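Local structure of regulatory protein RecX (Lactobacillus reuteri, 3D5L) at residues A[74-78]-A[110-116]; A[63-68]-A[98-102]; A[165-170]-A[185-189]; A[159-163]-A[201-205]. The protein modulates the activity of the recombinase RecA, as a member of the RecX family built largely from consecutive three-helix repeats. The contacts are given in a common frame with arbitrary orientation. Numbering follows the deposited sequence.

Contact 1 of 4, residues A[74-78]-A[110-116]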
loop_
_atom_site.group_PDB
_atom_site.type_symbol
_atom_site.label_atom_id
_atom_site.label_comp_id
_atom_site.label_asym_id
_atom_site.label_seq_id
_atom_site.Cartn_x
_atom_site.Cartn_y
_atom_site.Cartn_z
ATOM N N GLN A 74 4.809 -5.134 -7.052
ATOM C CA GLN A 74 5.575 -4.536 -5.961
ATOM C C GLN A 74 4.776 -4.399 -4.674
ATOM O O GLN A 74 3.557 -4.539 -4.658
ATOM C CB GLN A 74 6.073 -3.138 -6.354
ATOM C CG GLN A 74 7.177 -3.105 -7.397
ATOM C CD GLN A 74 7.455 -1.702 -7.915
ATOM O OE1 GLN A 74 8.171 -1.525 -8.905
ATOM N NE2 GLN A 74 6.886 -0.697 -7.248
ATOM N N MET A 75 5.494 -4.077 -3.605
ATOM C CA MET A 75 4.936 -3.880 -2.271
ATOM C C MET A 75 4.059 -2.614 -2.270
ATOM O O MET A 75 4.446 -1.598 -2.846
ATOM C CB MET A 75 6.101 -3.734 -1.290
ATOM C CG MET A 75 5.730 -3.625 0.182
ATOM S SD MET A 75 7.229 -3.511 1.219
ATOM C CE MET A 75 7.930 -5.193 0.951
ATOM N N ARG A 76 2.893 -2.689 -1.623
ATOM C CA ARG A 76 1.940 -1.577 -1.548
ATOM C C ARG A 76 1.378 -1.367 -0.149
ATOM O O ARG A 76 1.203 -2.325 0.602
ATOM C CB ARG A 76 0.721 -1.825 -2.445
ATOM C CG ARG A 76 0.990 -2.463 -3.784
ATOM C CD ARG A 76 1.689 -1.530 -4.740
ATOM N NE ARG A 76 1.826 -2.166 -6.039
ATOM C CZ ARG A 76 2.389 -1.594 -7.093
ATOM N NH1 ARG A 76 2.878 -0.354 -7.002
ATOM N NH2 ARG A 76 2.461 -2.261 -8.238
ATOM N N THR A 77 1.060 -0.112 0.170
ATOM C CA THR A 77 0.453 0.246 1.452
ATOM C C THR A 77 -1.045 0.224 1.183
ATOM O O THR A 77 -1.480 0.060 0.034
ATOM C CB THR A 77 0.777 1.692 1.890
ATOM O OG1 THR A 77 0.333 2.597 0.869
ATOM C CG2 THR A 77 2.266 1.882 2.135
ATOM N N GLU A 78 -1.830 0.407 2.233
ATOM C CA GLU A 78 -3.274 0.432 2.088
ATOM C C GLU A 78 -3.648 1.666 1.272
ATOM O O GLU A 78 -4.483 1.604 0.370
ATOM C CB GLU A 78 -3.932 0.493 3.469
ATOM C CG GLU A 78 -5.409 0.822 3.435
ATOM C CD GLU A 78 -6.036 0.839 4.818
ATOM O OE1 GLU A 78 -6.086 -0.241 5.459
ATOM O OE2 GLU A 78 -6.472 1.935 5.254
ATOM N N ASP A 110 0.254 -2.800 6.364
ATOM C CA ASP A 110 0.953 -1.541 6.622
ATOM C C ASP A 110 2.026 -1.627 7.692
ATOM O O ASP A 110 2.979 -0.847 7.694
ATOM C CB ASP A 110 -0.050 -0.446 6.993
ATOM C CG ASP A 110 -0.725 0.167 5.778
ATOM O OD1 ASP A 110 -0.552 -0.390 4.674
ATOM O OD2 ASP A 110 -1.432 1.196 5.927
ATOM N N HIS A 111 1.893 -2.573 8.606
ATOM C CA HIS A 111 2.892 -2.692 9.645
ATOM C C HIS A 111 4.191 -3.257 9.062
ATOM O O HIS A 111 5.285 -2.815 9.415
ATOM C CB HIS A 111 2.343 -3.565 10.773
ATOM C CG HIS A 111 3.235 -3.636 11.969
ATOM N ND1 HIS A 111 4.343 -4.455 12.020
ATOM C CD2 HIS A 111 3.201 -2.974 13.151
ATOM C CE1 HIS A 111 4.954 -4.294 13.181
ATOM N NE2 HIS A 111 4.280 -3.401 13.885
ATOM N N ALA A 112 4.062 -4.205 8.137
ATOM C CA ALA A 112 5.223 -4.836 7.509
ATOM C C ALA A 112 5.823 -3.872 6.501
ATOM O O ALA A 112 7.025 -3.855 6.250
ATOM C CB ALA A 112 4.805 -6.123 6.814
ATOM N N TYR A 113 4.967 -3.055 5.915
ATOM C CA TYR A 113 5.434 -2.081 4.966
ATOM C C TYR A 113 6.317 -1.035 5.657
ATOM O O TYR A 113 7.425 -0.756 5.203
ATOM C CB TYR A 113 4.244 -1.388 4.302
ATOM C CG TYR A 113 4.676 -0.411 3.243
ATOM C CD1 TYR A 113 4.677 -0.770 1.893
ATOM C CD2 TYR A 113 5.138 0.860 3.597
ATOM C CE1 TYR A 113 5.134 0.123 0.917
ATOM C CE2 TYR A 113 5.598 1.750 2.637
ATOM C CZ TYR A 113 5.594 1.382 1.304
ATOM O OH TYR A 113 6.066 2.270 0.365
ATOM N N ALA A 114 5.832 -0.460 6.753
ATOM C CA ALA A 114 6.588 0.577 7.450
ATOM C C ALA A 114 7.966 0.082 7.881
ATOM O O ALA A 114 8.966 0.805 7.757
ATOM C CB ALA A 114 5.806 1.089 8.672
ATOM N N ALA A 115 8.013 -1.150 8.382
ATOM C CA ALA A 115 9.269 -1.738 8.825
ATOM C C ALA A 115 10.233 -1.879 7.645
ATOM O O ALA A 115 11.421 -1.571 7.770
ATOM C CB ALA A 115 9.018 -3.110 9.471
ATOM N N SER A 116 9.725 -2.353 6.512
ATOM C CA SER A 116 10.546 -2.533 5.317
ATOM C C SER A 116 11.030 -1.191 4.805
ATOM O O SER A 116 12.142 -1.071 4.294
ATOM C CB SER A 116 9.745 -3.219 4.205
ATOM O OG SER A 116 9.397 -4.545 4.570
#
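The carboxylate of Asp110, in the first turn of helix 110-124, reaches across to the start of a different helix: its OD1 accepts a hydrogen bond from Glu78 N at 2.9 Å. Amides in a first helical turn have no acceptor from the helix itself, so a short acidic side chain suits the place. Thr77 holds the N-cap position of helix 78-87, its OG1 bonded to Ser79, while Glu78 turns its own carboxylate to Arg103. Next to this polar point lies Tyr113, whose t rotamer carries the ring into the loop. The methyl CG2 of Thr77 rests over one ring face as a CH-pi contact, and Met75 lies obliquely, its SD 4.6 Å from the Tyr113 ring centroid, with flexible thioether and flat ring fitting together as a Met-aromatic pair. Met75 SD also reaches Ser116 CB at 3.9 Å. This small, largely surface-lying contact is the junction of two successive three-helix domains, where a helix N-terminus of the first repeat meets the opening helix of the second.

Contact 2 of 4, residues A[63-68]-A[98-102]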
loop_
_atom_site.group_PDB
_atom_site.type_symbol
_atom_site.label_atom_id
_atom_site.label_comp_id
_atom_site.label_asym_id
_atom_site.label_seq_id
_atom_site.Cartn_x
_atom_site.Cartn_y
_atom_site.Cartn_z
ATOM N N ALA A 63 -12.699 -5.593 -9.885
ATOM C CA ALA A 63 -11.785 -4.586 -9.338
ATOM C C ALA A 63 -10.832 -5.299 -8.387
ATOM O O ALA A 63 -9.653 -4.964 -8.277
ATOM C CB ALA A 63 -12.567 -3.494 -8.603
ATOM N N TYR A 64 -11.358 -6.306 -7.713
ATOM C CA TYR A 64 -10.559 -7.080 -6.797
ATOM C C TYR A 64 -9.438 -7.766 -7.574
ATOM O O TYR A 64 -8.280 -7.722 -7.160
ATOM C CB TYR A 64 -11.431 -8.124 -6.101
ATOM C CG TYR A 64 -10.658 -8.958 -5.113
ATOM C CD1 TYR A 64 -10.218 -8.407 -3.902
ATOM C CD2 TYR A 64 -10.343 -10.285 -5.393
ATOM C CE1 TYR A 64 -9.478 -9.164 -2.990
ATOM C CE2 TYR A 64 -9.603 -11.049 -4.490
ATOM C CZ TYR A 64 -9.180 -10.479 -3.289
ATOM O OH TYR A 64 -8.493 -11.247 -2.382
ATOM N N SER A 65 -9.790 -8.396 -8.697
ATOM C CA SER A 65 -8.814 -9.091 -9.547
ATOM C C SER A 65 -7.709 -8.147 -9.975
ATOM O O SER A 65 -6.531 -8.499 -9.939
ATOM C CB SER A 65 -9.483 -9.640 -10.811
ATOM O OG SER A 65 -10.493 -10.564 -10.484
ATOM N N ARG A 66 -8.089 -6.946 -10.404
ATOM C CA ARG A 66 -7.097 -5.966 -10.829
ATOM C C ARG A 66 -6.177 -5.534 -9.672
ATOM O O ARG A 66 -5.009 -5.225 -9.902
ATOM C CB ARG A 66 -7.790 -4.761 -11.446
ATOM C CG ARG A 66 -8.578 -5.112 -12.693
ATOM C CD ARG A 66 -8.799 -3.887 -13.551
ATOM N NE ARG A 66 -7.543 -3.168 -13.758
ATOM C CZ ARG A 66 -7.425 -2.069 -14.497
ATOM N NH1 ARG A 66 -8.491 -1.565 -15.109
ATOM N NH2 ARG A 66 -6.251 -1.462 -14.600
ATOM N N MET A 67 -6.686 -5.494 -8.437
ATOM C CA MET A 67 -5.814 -5.137 -7.325
ATOM C C MET A 67 -4.844 -6.316 -7.129
ATOM O O MET A 67 -3.717 -6.119 -6.679
ATOM C CB MET A 67 -6.604 -4.871 -6.029
ATOM C CG MET A 67 -7.424 -3.566 -6.019
ATOM S SD MET A 67 -6.458 -2.087 -6.546
ATOM C CE MET A 67 -6.577 -2.187 -8.372
ATOM N N LEU A 68 -5.280 -7.531 -7.482
ATOM C CA LEU A 68 -4.414 -8.708 -7.363
ATOM C C LEU A 68 -3.248 -8.600 -8.330
ATOM O O LEU A 68 -2.144 -9.031 -8.016
ATOM C CB LEU A 68 -5.176 -10.016 -7.646
ATOM C CG LEU A 68 -6.237 -10.424 -6.627
ATOM C CD1 LEU A 68 -6.677 -11.863 -6.898
ATOM C CD2 LEU A 68 -5.666 -10.281 -5.208
ATOM N N ILE A 98 -13.356 -4.232 -0.540
ATOM C CA ILE A 98 -12.156 -4.772 -1.180
ATOM C C ILE A 98 -10.947 -4.655 -0.251
ATOM O O ILE A 98 -10.156 -5.585 -0.151
ATOM C CB ILE A 98 -11.887 -4.049 -2.544
ATOM C CG1 ILE A 98 -12.885 -4.561 -3.588
ATOM C CG2 ILE A 98 -10.441 -4.259 -3.017
ATOM C CD1 ILE A 98 -12.764 -3.905 -4.940
ATOM N N LEU A 99 -10.808 -3.522 0.438
ATOM C CA LEU A 99 -9.693 -3.346 1.371
ATOM C C LEU A 99 -9.801 -4.412 2.442
ATOM O O LEU A 99 -8.796 -5.000 2.849
ATOM C CB LEU A 99 -9.723 -1.978 2.059
ATOM C CG LEU A 99 -9.372 -0.715 1.271
ATOM C CD1 LEU A 99 -9.378 0.481 2.223
ATOM C CD2 LEU A 99 -8.004 -0.864 0.617
ATOM N N LYS A 100 -11.031 -4.639 2.897
ATOM C CA LYS A 100 -11.317 -5.636 3.917
ATOM C C LYS A 100 -11.009 -7.028 3.389
ATOM O O LYS A 100 -10.380 -7.833 4.078
ATOM C CB LYS A 100 -12.788 -5.574 4.327
ATOM C CG LYS A 100 -13.148 -6.532 5.446
ATOM C CD LYS A 100 -14.641 -6.500 5.736
ATOM C CE LYS A 100 -15.015 -7.469 6.856
ATOM N NZ LYS A 100 -16.483 -7.451 7.114
ATOM N N LYS A 101 -11.457 -7.315 2.170
ATOM C CA LYS A 101 -11.207 -8.620 1.583
ATOM C C LYS A 101 -9.722 -8.867 1.358
ATOM O O LYS A 101 -9.224 -9.962 1.618
ATOM C CB LYS A 101 -11.964 -8.789 0.260
ATOM C CG LYS A 101 -11.623 -10.110 -0.431
ATOM C CD LYS A 101 -12.601 -10.500 -1.543
ATOM C CE LYS A 101 -12.259 -11.911 -2.050
ATOM N NZ LYS A 101 -13.177 -12.414 -3.120
ATOM N N LEU A 102 -9.009 -7.855 0.873
ATOM C CA LEU A 102 -7.576 -7.994 0.637
ATOM C C LEU A 102 -6.860 -8.140 1.970
ATOM O O LEU A 102 -5.910 -8.907 2.101
ATOM C CB LEU A 102 -7.031 -6.765 -0.094
ATOM C CG LEU A 102 -7.336 -6.643 -1.586
ATOM C CD1 LEU A 102 -7.011 -5.222 -2.037
ATOM C CD2 LEU A 102 -6.525 -7.680 -2.368
#
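Two helices of the first RecX three-helix domain, a unit grouped by sequence with helix-turn-helix domains, cross here at -51°, the axes of the two short segments 10.8 Å apart at closest approach. Tyr64 carries the largest share of the buried surface. Its t rotamer swings the ring over to helix 92-104, where it meets three residues. Ile98 CG2 sits at the ring edge, 4.2 Å from Tyr64 CD1, and Leu102 CD2 comes within 3.4 Å of Tyr64 CE1. An aromatic ring suits this spot: it is long enough to span well-separated axes, and its face can receive the lysine chain.

Leu102 and Ile98, the next most buried, are one helical turn apart, so both side chains can reach helix 48-71, Ile98 directly and Leu102 through the end of its chain. Leu102 packs its CD1 on Met67 CB at 4.0 Å and its CD2 on Leu68 CD2 at 3.9 Å. Ile98 fits its CD1 beside small Ala63, 3.7 Å from Ala63 CB, and its CG2 lies 4.3 Å from Met67 CG. Met67 also lies against Lys84 and Leu85 of helix 78-87, the domain's remaining helix, between these two in sequence. On the exposed side, extended Lys101 lays its aliphatic chain over the Tyr64 face, CE 3.9 Å from the ring centroid, and completes a cation-pi contact with NZ 4.4 Å from that centroid.

Contact 3 of 4, residues A[165-170]-A[185-189]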
loop_
_atom_site.group_PDB
_atom_site.type_symbol
_atom_site.label_atom_id
_atom_site.label_comp_id
_atom_site.label_asym_id
_atom_site.label_seq_id
_atom_site.Cartn_x
_atom_site.Cartn_y
_atom_site.Cartn_z
ATOM N N LEU A 165 26.048 12.337 7.423
ATOM C CA LEU A 165 25.367 13.532 6.930
ATOM C C LEU A 165 26.129 14.793 7.356
ATOM O O LEU A 165 26.363 15.688 6.546
ATOM C CB LEU A 165 23.937 13.584 7.482
ATOM C CG LEU A 165 23.066 14.822 7.261
ATOM C CD1 LEU A 165 22.721 14.966 5.794
ATOM C CD2 LEU A 165 21.792 14.698 8.101
ATOM N N ALA A 166 26.509 14.858 8.631
ATOM C CA ALA A 166 27.230 16.015 9.154
ATOM C C ALA A 166 28.551 16.244 8.421
ATOM O O ALA A 166 28.912 17.382 8.133
ATOM C CB ALA A 166 27.484 15.852 10.660
ATOM N N LEU A 167 29.269 15.166 8.117
ATOM C CA LEU A 167 30.540 15.294 7.421
ATOM C C LEU A 167 30.293 15.831 6.031
ATOM O O LEU A 167 31.096 16.581 5.484
ATOM C CB LEU A 167 31.254 13.941 7.327
ATOM C CG LEU A 167 31.789 13.349 8.636
ATOM C CD1 LEU A 167 32.624 12.109 8.314
ATOM C CD2 LEU A 167 32.641 14.390 9.375
ATOM N N LYS A 168 29.168 15.427 5.464
ATOM C CA LYS A 168 28.774 15.851 4.135
ATOM C C LYS A 168 28.294 17.304 4.200
ATOM O O LYS A 168 28.494 18.067 3.255
ATOM C CB LYS A 168 27.675 14.916 3.618
ATOM C CG LYS A 168 26.994 15.329 2.328
ATOM C CD LYS A 168 26.120 14.182 1.822
ATOM C CE LYS A 168 25.090 14.637 0.799
ATOM N NZ LYS A 168 23.967 15.405 1.415
ATOM N N LEU A 169 27.674 17.687 5.318
ATOM C CA LEU A 169 27.202 19.061 5.488
ATOM C C LEU A 169 28.384 19.985 5.792
ATOM O O LEU A 169 28.409 21.130 5.352
ATOM C CB LEU A 169 26.161 19.153 6.621
ATOM C CG LEU A 169 24.864 18.358 6.415
ATOM C CD1 LEU A 169 23.945 18.552 7.607
ATOM C CD2 LEU A 169 24.161 18.809 5.144
ATOM N N PHE A 170 29.365 19.482 6.537
ATOM C CA PHE A 170 30.536 20.277 6.883
ATOM C C PHE A 170 31.398 20.557 5.660
ATOM O O PHE A 170 32.083 21.586 5.590
ATOM C CB PHE A 170 31.363 19.577 7.964
ATOM C CG PHE A 170 31.180 20.166 9.333
ATOM C CD1 PHE A 170 31.638 21.449 9.618
ATOM C CD2 PHE A 170 30.528 19.454 10.331
ATOM C CE1 PHE A 170 31.448 22.015 10.876
ATOM C CE2 PHE A 170 30.330 20.013 11.603
ATOM C CZ PHE A 170 30.790 21.293 11.873
ATOM N N VAL A 185 25.008 22.996 10.104
ATOM C CA VAL A 185 25.064 21.547 10.242
ATOM C C VAL A 185 24.070 21.081 11.311
ATOM O O VAL A 185 23.420 20.054 11.144
ATOM C CB VAL A 185 26.486 21.079 10.631
ATOM C CG1 VAL A 185 26.480 19.596 10.898
ATOM C CG2 VAL A 185 27.482 21.418 9.513
ATOM N N GLN A 186 23.959 21.837 12.404
ATOM C CA GLN A 186 23.032 21.507 13.485
ATOM C C GLN A 186 21.619 21.556 12.933
ATOM O O GLN A 186 20.845 20.623 13.089
ATOM C CB GLN A 186 23.105 22.525 14.623
ATOM C CG GLN A 186 24.437 22.677 15.321
ATOM C CD GLN A 186 24.351 23.676 16.467
ATOM O OE1 GLN A 186 23.777 23.386 17.523
ATOM N NE2 GLN A 186 24.904 24.869 16.255
ATOM N N GLN A 187 21.290 22.674 12.299
ATOM C CA GLN A 187 19.976 22.861 11.718
ATOM C C GLN A 187 19.692 21.816 10.639
ATOM O O GLN A 187 18.576 21.297 10.549
ATOM C CB GLN A 187 19.862 24.277 11.147
ATOM C CG GLN A 187 19.700 25.348 12.230
ATOM C CD GLN A 187 19.878 26.775 11.707
ATOM O OE1 GLN A 187 19.295 27.158 10.690
ATOM N NE2 GLN A 187 20.682 27.566 12.412
ATOM N N GLY A 188 20.699 21.504 9.830
ATOM C CA GLY A 188 20.517 20.518 8.783
ATOM C C GLY A 188 20.116 19.165 9.353
ATOM O O GLY A 188 19.224 18.498 8.830
ATOM N N LEU A 189 20.777 18.751 10.426
ATOM C CA LEU A 189 20.457 17.480 11.042
ATOM C C LEU A 189 19.033 17.492 11.586
ATOM O O LEU A 189 18.305 16.519 11.432
ATOM C CB LEU A 189 21.441 17.165 12.174
ATOM C CG LEU A 189 22.470 16.050 11.927
ATOM C CD1 LEU A 189 23.330 16.370 10.708
ATOM C CD2 LEU A 189 23.340 15.888 13.167
#
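Leu165 opens the contact by pointing at the partner helix, its CD2 3.5 Å from CD1 of Leu189. One residue on, Ala166 contributes just a methyl, and that smallness lets two larger side chains approach: Val185 CG1 lies 3.9 Å and Leu189 CD1 4.2 Å from Ala166 CB. The chain returns to the interface at Leu169, one turn after Leu165. Its CB packs on Val185 CG2 at 3.9 Å, and its CD1 meets Leu189 CD1 at 3.8 Å and Gly188 CA at 4.1 Å. Glycine is well chosen at 188, since a CB there would collide with Leu169 CD1; its absence leaves a hollow for the leucine. Phe170 ends the segment by presenting a ring face to Val185 CG2, a CH-pi contact 3.7 Å from the centroid.

No hydrogen bond joins the two segments; the side chains that meet are all apolar. The axes of the short segments approach to 9.7 Å and cross at 136°, obliquely antiparallel, in the third three-helix domain. Helix 155-172 is thus laid against helix 178-191, while Phe194 of the following loop touches Leu165 and Leu189, and Ile202 of helix 196-202 touches Leu189.

Contact 4 of 4, residues A[159-163]-A[201-205]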
loop_
_atom_site.group_PDB
_atom_site.type_symbol
_atom_site.label_atom_id
_atom_site.label_comp_id
_atom_site.label_asym_id
_atom_site.label_seq_id
_atom_site.Cartn_x
_atom_site.Cartn_y
_atom_site.Cartn_z
ATOM N N ALA A 159 23.419 7.973 15.083
ATOM C CA ALA A 159 24.714 8.640 15.130
ATOM C C ALA A 159 25.534 8.251 13.913
ATOM O O ALA A 159 26.338 9.029 13.412
ATOM C CB ALA A 159 25.465 8.258 16.405
ATOM N N GLU A 160 25.323 7.035 13.438
ATOM C CA GLU A 160 26.052 6.549 12.284
ATOM C C GLU A 160 25.639 7.333 11.033
ATOM O O GLU A 160 26.496 7.819 10.283
ATOM C CB GLU A 160 25.774 5.058 12.108
ATOM C CG GLU A 160 26.795 4.334 11.269
ATOM C CD GLU A 160 26.914 4.926 9.892
ATOM O OE1 GLU A 160 25.864 5.048 9.224
ATOM O OE2 GLU A 160 28.045 5.275 9.481
ATOM N N LEU A 161 24.329 7.456 10.820
ATOM C CA LEU A 161 23.784 8.176 9.669
ATOM C C LEU A 161 23.967 9.689 9.798
ATOM O O LEU A 161 24.076 10.393 8.794
ATOM C CB LEU A 161 22.289 7.873 9.499
ATOM C CG LEU A 161 21.875 6.425 9.225
ATOM C CD1 LEU A 161 20.381 6.371 9.020
ATOM C CD2 LEU A 161 22.591 5.888 7.995
ATOM N N ALA A 162 23.984 10.177 11.035
ATOM C CA ALA A 162 24.147 11.599 11.305
ATOM C C ALA A 162 25.597 12.064 11.119
ATOM O O ALA A 162 25.835 13.168 10.617
ATOM C CB ALA A 162 23.665 11.920 12.710
ATOM N N LYS A 163 26.564 11.241 11.528
ATOM C CA LYS A 163 27.974 11.601 11.353
ATOM C C LYS A 163 28.225 11.749 9.853
ATOM O O LYS A 163 28.838 12.720 9.404
ATOM C CB LYS A 163 28.900 10.511 11.910
ATOM C CG LYS A 163 28.898 10.376 13.420
ATOM C CD LYS A 163 29.638 9.107 13.874
ATOM C CE LYS A 163 29.531 8.914 15.393
ATOM N NZ LYS A 163 30.138 7.637 15.882
ATOM N N MET A 201 26.762 14.738 20.346
ATOM C CA MET A 201 27.130 13.339 20.513
ATOM C C MET A 201 28.100 12.948 19.415
ATOM O O MET A 201 28.877 12.001 19.553
ATOM C CB MET A 201 25.877 12.460 20.433
ATOM C CG MET A 201 26.132 10.976 20.676
ATOM S SD MET A 201 24.674 9.940 20.363
ATOM C CE MET A 201 23.773 10.158 21.907
ATOM N N ILE A 202 28.047 13.692 18.321
ATOM C CA ILE A 202 28.903 13.421 17.179
ATOM C C ILE A 202 29.767 14.621 16.828
ATOM O O ILE A 202 30.631 14.533 15.962
ATOM C CB ILE A 202 28.053 13.044 15.950
ATOM C CG1 ILE A 202 27.019 14.140 15.685
ATOM C CG2 ILE A 202 27.373 11.700 16.185
ATOM C CD1 ILE A 202 26.234 13.949 14.419
ATOM N N LYS A 203 29.533 15.738 17.507
ATOM C CA LYS A 203 30.277 16.967 17.253
ATOM C C LYS A 203 31.789 16.790 17.118
ATOM O O LYS A 203 32.353 17.060 16.060
ATOM C CB LYS A 203 29.973 17.993 18.347
ATOM C CG LYS A 203 29.892 17.404 19.748
ATOM C CD LYS A 203 29.622 18.486 20.788
ATOM C CE LYS A 203 28.340 19.255 20.481
ATOM N NZ LYS A 203 28.044 20.315 21.496
ATOM N N ASP A 204 32.436 16.330 18.184
ATOM C CA ASP A 204 33.885 16.133 18.194
ATOM C C ASP A 204 34.405 15.347 16.999
ATOM O O ASP A 204 35.585 15.436 16.658
ATOM C CB ASP A 204 34.313 15.419 19.475
ATOM C CG ASP A 204 33.667 16.003 20.708
ATOM O OD1 ASP A 204 33.758 17.238 20.905
ATOM O OD2 ASP A 204 33.066 15.225 21.483
ATOM N N GLU A 205 33.529 14.568 16.374
ATOM C CA GLU A 205 33.903 13.768 15.215
ATOM C C GLU A 205 33.394 14.459 13.948
ATOM O O GLU A 205 34.213 15.079 13.240
ATOM C CB GLU A 205 33.283 12.372 15.332
ATOM C CG GLU A 205 33.511 11.704 16.684
ATOM C CD GLU A 205 32.661 10.456 16.876
ATOM O OE1 GLU A 205 32.822 9.495 16.092
ATOM O OE2 GLU A 205 31.828 10.439 17.812
#
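Ile202, near the end of helix 196-202, takes the uncommon p rotamer about chi1, with chi2 trans, and this conformation presents both of its branches to helix 155-172. Its CD1 reaches Ala162 CB at 3.7 Å, while its CG2 lies 3.9 Å from Ala159 CB and 3.4 Å from Lys163 CG. Two alanines suit the receiving surface: their CA-to-CB bonds point toward the other segment, and their short methyls let the isoleucine come close. Met201, with chi1 and chi2 both trans, brings SD to a looser 4.4 Å from Ala159 CB.

Lys163 starts sideways in the m rotamer and then runs fully extended, chi2 to chi4 all trans. That stretch carries its methylenes past Ile202 and puts the charge at the edge, where NZ forms a salt bridge with Glu205 OE1 at 3.3 Å, weak as a hydrogen bond. Glu205, in the segment following the helix, answers with an m chi1 and a trans chi2. A long side chain with an apolar stem and a charged tip is apt for such a border. Leu189 of the middle helix, 178-191, touches both Ala162 and Ile202. The contact thus joins the first and last helices of the third RecX three-helix domain.

How the contacts relate
The four contacts follow the elongated chain. Contacts 3 and 4 belong to one small core: their centres are 9 Å apart, both use helix 155-172, and Leu189 CD2 of contact 3 lies 3.7 Å from Ile202 CD1 of contact 4. Contact 3 is nested in the loop that contact 4 closes. Contacts 1 and 2, with centres 16 Å apart, alternate along the chain and meet where Glu78 CG approaches Leu99 CD1 at 4.2 Å; contact 2 lies inside the first repeat, contact 1 joins it to the second. The pairs stay separate, since the centres of contacts 2 and 4 are 46 Å apart and contacts 1 and 4 come no nearer than about 12 Å between nearest atoms.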